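Local coordinates for Ras-associated and pleckstrin homology domains-containing protein 1 (Homo sapiens, PDB 4GN1) that mediates localized membrane signals, is implicated in regulating lamellipodial dynamics and targets EVL and VASP to the leading edge, here represented by its Ras-associating and PH domains, at residues K150-Y162 with G166-L180. Sequence-based numbering, arbitrary orientation.
Sequences KRYFLLRASGIYY and GKAKVSRDLVCFLQL
The ring of F177 meets two other aromatics, one at its face and one at its edge. The face receives the edge of F153, whose CE2 sits 3.7 Å above the F177 ring plane, over its centre, the planes 85° apart in a T-shaped pair. The edge of F177 in turn meets a face of Y162, CD1 leading, with the planes at 65°. With CG anti to the backbone N (chi1 171°), F177 runs alongside I160 and sets CD2 3.7 Å from I160 CG2. The Y152 ring carries the K169 aliphatic chain on one face: CB lies 3.8 Å from the centroid in a CH-pi contact. The Y161 ring has R156 NH1 over one face and, more distantly, C176 SG above a face. At the guanidinium edge of R151, NH1 donates in plane to G166 O (3.2 Å); a water joins that carbonyl to Y152 N.

Strands 159-162 and 175-178 pair antiparallel through a classic beta bulge. I160 O takes two bonds, from F177 N at 2.9 Å and L178 N at 3.0 Å, both from the same face of its carbonyl plane, while I160 N donates to L178 O. Beyond the bulge, Y162 and V175 exchange reciprocal backbone bonds.

W231 of helix 225-240 packs on F153 and L155, and I235 on I160 and L180, so this part of the PH-domain sheet faces the C-terminal helix of the fold. Backbone bonds thus fix the strand register, edge-to-face and apolar contacts hold the aromatic cluster, and a charged donor, a bridging water and K169 methylenes join the 166-169 loop.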
loop_
_atom_site.group_PDB
_atom_site.type_symbol
_atom_site.label_atom_id
_atom_site.label_comp_id
_atom_site.label_asym_id
_atom_site.label_seq_id
_atom_site.Cartn_x
_atom_site.Cartn_y
_atom_site.Cartn_z
ATOM N N LYS A 150 15.474 1.342 16.034
ATOM C CA LYS A 150 16.098 1.247 14.722
ATOM C C LYS A 150 16.598 -0.170 14.461
ATOM O O LYS A 150 17.281 -0.748 15.298
ATOM C CB LYS A 150 17.238 2.265 14.600
ATOM C CG LYS A 150 16.763 3.651 14.172
ATOM C CD LYS A 150 17.902 4.666 14.097
ATOM C CE LYS A 150 17.958 5.372 12.733
ATOM N NZ LYS A 150 16.632 5.586 12.075
ATOM N N ARG A 151 16.195 -0.741 13.327
ATOM C CA ARG A 151 16.743 -1.996 12.804
ATOM C C ARG A 151 16.971 -1.804 11.307
ATOM O O ARG A 151 16.270 -1.015 10.670
ATOM C CB ARG A 151 15.787 -3.194 12.992
ATOM C CG ARG A 151 15.202 -3.452 14.376
ATOM C CD ARG A 151 16.183 -4.128 15.327
ATOM N NE ARG A 151 15.567 -4.507 16.609
ATOM C CZ ARG A 151 16.226 -4.656 17.765
ATOM N NH1 ARG A 151 17.532 -4.440 17.830
ATOM N NH2 ARG A 151 15.569 -5.010 18.865
ATOM N N TYR A 152 17.938 -2.536 10.753
ATOM C CA TYR A 152 18.211 -2.548 9.311
ATOM C C TYR A 152 17.327 -3.549 8.562
ATOM O O TYR A 152 17.186 -4.708 8.987
ATOM C CB TYR A 152 19.683 -2.886 9.055
ATOM C CG TYR A 152 20.051 -3.021 7.584
ATOM C CD1 TYR A 152 20.371 -1.891 6.815
ATOM C CD2 TYR A 152 20.093 -4.284 6.963
ATOM C CE1 TYR A 152 20.718 -2.006 5.480
ATOM C CE2 TYR A 152 20.441 -4.408 5.625
ATOM C CZ TYR A 152 20.750 -3.265 4.892
ATOM O OH TYR A 152 21.100 -3.383 3.565
ATOM N N PHE A 153 16.778 -3.110 7.429
ATOM C CA PHE A 153 15.781 -3.894 6.668
ATOM C C PHE A 153 16.174 -4.133 5.231
ATOM O O PHE A 153 16.849 -3.303 4.610
ATOM C CB PHE A 153 14.413 -3.208 6.669
ATOM C CG PHE A 153 13.646 -3.403 7.933
ATOM C CD1 PHE A 153 13.736 -2.471 8.966
ATOM C CD2 PHE A 153 12.839 -4.514 8.101
ATOM C CE1 PHE A 153 13.024 -2.643 10.146
ATOM C CE2 PHE A 153 12.127 -4.703 9.277
ATOM C CZ PHE A 153 12.217 -3.767 10.304
ATOM N N LEU A 154 15.700 -5.260 4.705
ATOM C CA LEU A 154 16.044 -5.706 3.373
ATOM C C LEU A 154 14.868 -6.421 2.705
ATOM O O LEU A 154 14.406 -7.478 3.172
ATOM C CB LEU A 154 17.289 -6.600 3.423
ATOM C CG LEU A 154 17.960 -6.840 2.074
ATOM C CD1 LEU A 154 19.479 -6.770 2.195
ATOM C CD2 LEU A 154 17.505 -8.176 1.501
ATOM N N LEU A 155 14.404 -5.831 1.603
ATOM C CA LEU A 155 13.323 -6.394 0.806
ATOM C C LEU A 155 13.870 -7.295 -0.302
ATOM O O LEU A 155 14.607 -6.837 -1.186
ATOM C CB LEU A 155 12.457 -5.282 0.208
ATOM C CG LEU A 155 11.328 -5.694 -0.749
ATOM C CD1 LEU A 155 10.116 -6.242 0.008
ATOM C CD2 LEU A 155 10.946 -4.538 -1.667
ATOM N N ARG A 156 13.515 -8.580 -0.209
ATOM C CA ARG A 156 13.705 -9.587 -1.260
ATOM C C ARG A 156 12.339 -9.927 -1.855
ATOM O O ARG A 156 11.312 -9.711 -1.209
ATOM C CB ARG A 156 14.288 -10.867 -0.669
ATOM C CG ARG A 156 15.711 -10.770 -0.164
ATOM C CD ARG A 156 16.275 -12.152 0.117
ATOM N NE ARG A 156 17.632 -12.091 0.668
ATOM C CZ ARG A 156 17.952 -12.304 1.949
ATOM N NH1 ARG A 156 17.021 -12.596 2.853
ATOM N NH2 ARG A 156 19.225 -12.233 2.333
ATOM N N ALA A 157 12.326 -10.481 -3.070
ATOM C CA ALA A 157 11.101 -10.988 -3.688
ATOM C C ALA A 157 10.421 -12.004 -2.773
ATOM O O ALA A 157 9.217 -12.257 -2.885
ATOM C CB ALA A 157 11.410 -11.612 -5.031
ATOM N N SER A 158 11.197 -12.573 -1.852
ATOM C CA SER A 158 10.682 -13.581 -0.909
ATOM C C SER A 158 10.131 -13.024 0.436
ATOM O O SER A 158 9.777 -13.812 1.325
ATOM C CB SER A 158 11.736 -14.676 -0.665
ATOM O OG SER A 158 12.953 -14.110 -0.211
ATOM N N GLY A 159 10.036 -11.690 0.569
ATOM C CA GLY A 159 9.500 -11.041 1.778
ATOM C C GLY A 159 10.434 -10.017 2.396
ATOM O O GLY A 159 11.466 -9.666 1.829
ATOM N N ILE A 160 10.071 -9.519 3.562
ATOM C CA ILE A 160 10.921 -8.583 4.253
ATOM C C ILE A 160 11.752 -9.376 5.232
ATOM O O ILE A 160 11.259 -10.334 5.826
ATOM C CB ILE A 160 10.096 -7.519 4.999
ATOM C CG1 ILE A 160 9.119 -6.838 4.028
ATOM C CG2 ILE A 160 10.998 -6.509 5.694
ATOM C CD1 ILE A 160 8.277 -5.728 4.628
ATOM N N TYR A 161 13.014 -8.963 5.366
ATOM C CA TYR A 161 13.994 -9.518 6.297
ATOM C C TYR A 161 14.595 -8.406 7.122
ATOM O O TYR A 161 14.521 -7.234 6.743
ATOM C CB TYR A 161 15.128 -10.201 5.540
ATOM C CG TYR A 161 14.673 -11.413 4.815
ATOM C CD1 TYR A 161 14.870 -12.683 5.350
ATOM C CD2 TYR A 161 14.023 -11.298 3.596
ATOM C CE1 TYR A 161 14.432 -13.808 4.679
ATOM C CE2 TYR A 161 13.577 -12.410 2.923
ATOM C CZ TYR A 161 13.787 -13.652 3.466
ATOM O OH TYR A 161 13.327 -14.732 2.772
ATOM N N TYR A 162 15.218 -8.780 8.237
ATOM C CA TYR A 162 15.839 -7.817 9.123
ATOM C C TYR A 162 16.827 -8.491 10.035
ATOM O O TYR A 162 16.888 -9.711 10.118
ATOM C CB TYR A 162 14.788 -7.047 9.943
ATOM C CG TYR A 162 14.262 -7.746 11.195
ATOM C CD1 TYR A 162 14.074 -7.033 12.377
ATOM C CD2 TYR A 162 13.946 -9.112 11.197
ATOM C CE1 TYR A 162 13.589 -7.651 13.519
ATOM C CE2 TYR A 162 13.460 -9.735 12.335
ATOM C CZ TYR A 162 13.283 -9.000 13.488
ATOM O OH TYR A 162 12.795 -9.611 14.608
ATOM N N GLY A 166 21.033 -5.286 17.179
ATOM C CA GLY A 166 21.560 -3.930 16.930
ATOM C C GLY A 166 20.794 -3.073 15.921
ATOM O O GLY A 166 19.616 -3.338 15.624
ATOM N N LYS A 167 21.474 -2.049 15.384
ATOM C CA LYS A 167 20.887 -1.042 14.455
ATOM C C LYS A 167 21.688 -0.850 13.135
ATOM O O LYS A 167 21.643 0.212 12.515
ATOM C CB LYS A 167 20.723 0.311 15.190
ATOM C CG LYS A 167 22.036 0.883 15.716
ATOM C CD LYS A 167 21.889 1.980 16.762
ATOM C CE LYS A 167 23.255 2.233 17.402
ATOM N NZ LYS A 167 23.369 3.449 18.262
ATOM N N ALA A 168 22.405 -1.888 12.714
ATOM C CA ALA A 168 23.325 -1.814 11.569
ATOM C C ALA A 168 23.085 -2.918 10.507
ATOM O O ALA A 168 22.382 -3.903 10.758
ATOM C CB ALA A 168 24.777 -1.845 12.059
ATOM N N LYS A 169 23.687 -2.731 9.328
ATOM C CA LYS A 169 23.680 -3.711 8.234
ATOM C C LYS A 169 24.607 -4.894 8.542
ATOM O O LYS A 169 25.829 -4.821 8.328
ATOM C CB LYS A 169 24.102 -3.024 6.924
ATOM C CG LYS A 169 24.276 -3.948 5.731
ATOM C CD LYS A 169 25.015 -3.238 4.612
ATOM C CE LYS A 169 26.024 -4.171 3.953
ATOM N NZ LYS A 169 26.971 -3.427 3.078
ATOM N N VAL A 170 24.034 -5.973 9.074
ATOM C CA VAL A 170 24.795 -7.210 9.286
ATOM C C VAL A 170 24.076 -8.314 8.511
ATOM O O VAL A 170 23.135 -8.925 9.021
ATOM C CB VAL A 170 25.021 -7.545 10.791
ATOM C CG1 VAL A 170 25.843 -8.820 10.952
ATOM C CG2 VAL A 170 25.744 -6.405 11.499
ATOM N N SER A 171 24.535 -8.538 7.275
ATOM C CA SER A 171 23.856 -9.369 6.261
ATOM C C SER A 171 23.638 -10.843 6.632
ATOM O O SER A 171 22.545 -11.378 6.415
ATOM C CB SER A 171 24.584 -9.274 4.912
ATOM O OG SER A 171 24.596 -7.940 4.429
ATOM N N ARG A 172 24.665 -11.493 7.179
ATOM C CA ARG A 172 24.554 -12.905 7.589
ATOM C C ARG A 172 23.432 -13.153 8.621
ATOM O O ARG A 172 22.875 -14.259 8.696
ATOM C CB ARG A 172 25.891 -13.439 8.106
ATOM C CG ARG A 172 26.298 -12.992 9.504
ATOM C CD ARG A 172 27.392 -13.928 9.987
ATOM N NE ARG A 172 28.224 -13.434 11.087
ATOM C CZ ARG A 172 28.965 -12.324 11.071
ATOM N NH1 ARG A 172 28.963 -11.504 10.022
ATOM N NH2 ARG A 172 29.697 -12.014 12.138
ATOM N N ASP A 173 23.116 -12.107 9.396
ATOM C CA ASP A 173 22.101 -12.144 10.459
ATOM C C ASP A 173 20.726 -11.618 10.017
ATOM O O ASP A 173 19.950 -11.134 10.847
ATOM C CB ASP A 173 22.588 -11.362 11.693
ATOM C CG ASP A 173 23.437 -12.205 12.644
ATOM O OD1 ASP A 173 23.359 -13.454 12.602
ATOM O OD2 ASP A 173 24.172 -11.600 13.452
ATOM N N LEU A 174 20.443 -11.700 8.716
ATOM C CA LEU A 174 19.104 -11.435 8.185
ATOM C C LEU A 174 18.221 -12.651 8.423
ATOM O O LEU A 174 18.521 -13.734 7.926
ATOM C CB LEU A 174 19.148 -11.089 6.683
ATOM C CG LEU A 174 19.671 -9.694 6.283
ATOM C CD1 LEU A 174 20.078 -9.682 4.814
ATOM C CD2 LEU A 174 18.687 -8.564 6.590
ATOM N N VAL A 175 17.159 -12.465 9.212
ATOM C CA VAL A 175 16.115 -13.497 9.427
ATOM C C VAL A 175 14.778 -13.011 8.859
ATOM O O VAL A 175 14.578 -11.806 8.681
ATOM C CB VAL A 175 15.954 -13.936 10.929
ATOM C CG1 VAL A 175 17.284 -14.372 11.535
ATOM C CG2 VAL A 175 15.300 -12.851 11.795
ATOM N N CYS A 176 13.863 -13.935 8.564
ATOM C CA CYS A 176 12.550 -13.534 8.061
ATOM C C CYS A 176 11.905 -12.582 9.060
ATOM O O CYS A 176 11.835 -12.878 10.261
ATOM C CB CYS A 176 11.635 -14.735 7.798
ATOM S SG CYS A 176 9.994 -14.271 7.161
ATOM N N PHE A 177 11.485 -11.423 8.557
ATOM C CA PHE A 177 10.702 -10.467 9.314
ATOM C C PHE A 177 9.239 -10.665 8.958
ATOM O O PHE A 177 8.406 -10.746 9.851
ATOM C CB PHE A 177 11.154 -9.012 9.062
ATOM C CG PHE A 177 10.231 -7.975 9.652
ATOM C CD1 PHE A 177 10.275 -7.672 11.007
ATOM C CD2 PHE A 177 9.314 -7.297 8.844
ATOM C CE1 PHE A 177 9.428 -6.720 11.543
ATOM C CE2 PHE A 177 8.450 -6.348 9.372
ATOM C CZ PHE A 177 8.499 -6.062 10.728
ATOM N N LEU A 178 8.924 -10.742 7.664
ATOM C CA LEU A 178 7.549 -10.965 7.241
ATOM C C LEU A 178 7.440 -11.370 5.770
ATOM O O LEU A 178 7.880 -10.613 4.882
ATOM C CB LEU A 178 6.742 -9.694 7.471
ATOM C CG LEU A 178 5.229 -9.714 7.669
ATOM C CD1 LEU A 178 4.811 -10.538 8.891
ATOM C CD2 LEU A 178 4.778 -8.281 7.842
ATOM N N GLN A 179 6.860 -12.559 5.525
ATOM C CA GLN A 179 6.429 -12.990 4.184
ATOM C C GLN A 179 5.193 -12.193 3.739
ATOM O O GLN A 179 4.285 -11.962 4.537
ATOM C CB GLN A 179 6.176 -14.511 4.146
ATOM C CG GLN A 179 7.450 -15.318 4.384
ATOM C CD GLN A 179 7.456 -16.725 3.789
ATOM O OE1 GLN A 179 6.576 -17.117 2.991
ATOM N NE2 GLN A 179 8.473 -17.505 4.178
ATOM N N LEU A 180 5.166 -11.766 2.474
ATOM C CA LEU A 180 4.164 -10.800 1.989
ATOM C C LEU A 180 2.860 -11.402 1.404
ATOM O O LEU A 180 1.851 -10.704 1.200
ATOM C CB LEU A 180 4.819 -9.832 0.987
ATOM C CG LEU A 180 5.852 -8.846 1.568
ATOM C CD1 LEU A 180 6.496 -8.007 0.460
ATOM C CD2 LEU A 180 5.256 -7.953 2.671
HETATM O O HOH W 1 19.214 -4.225 12.844
#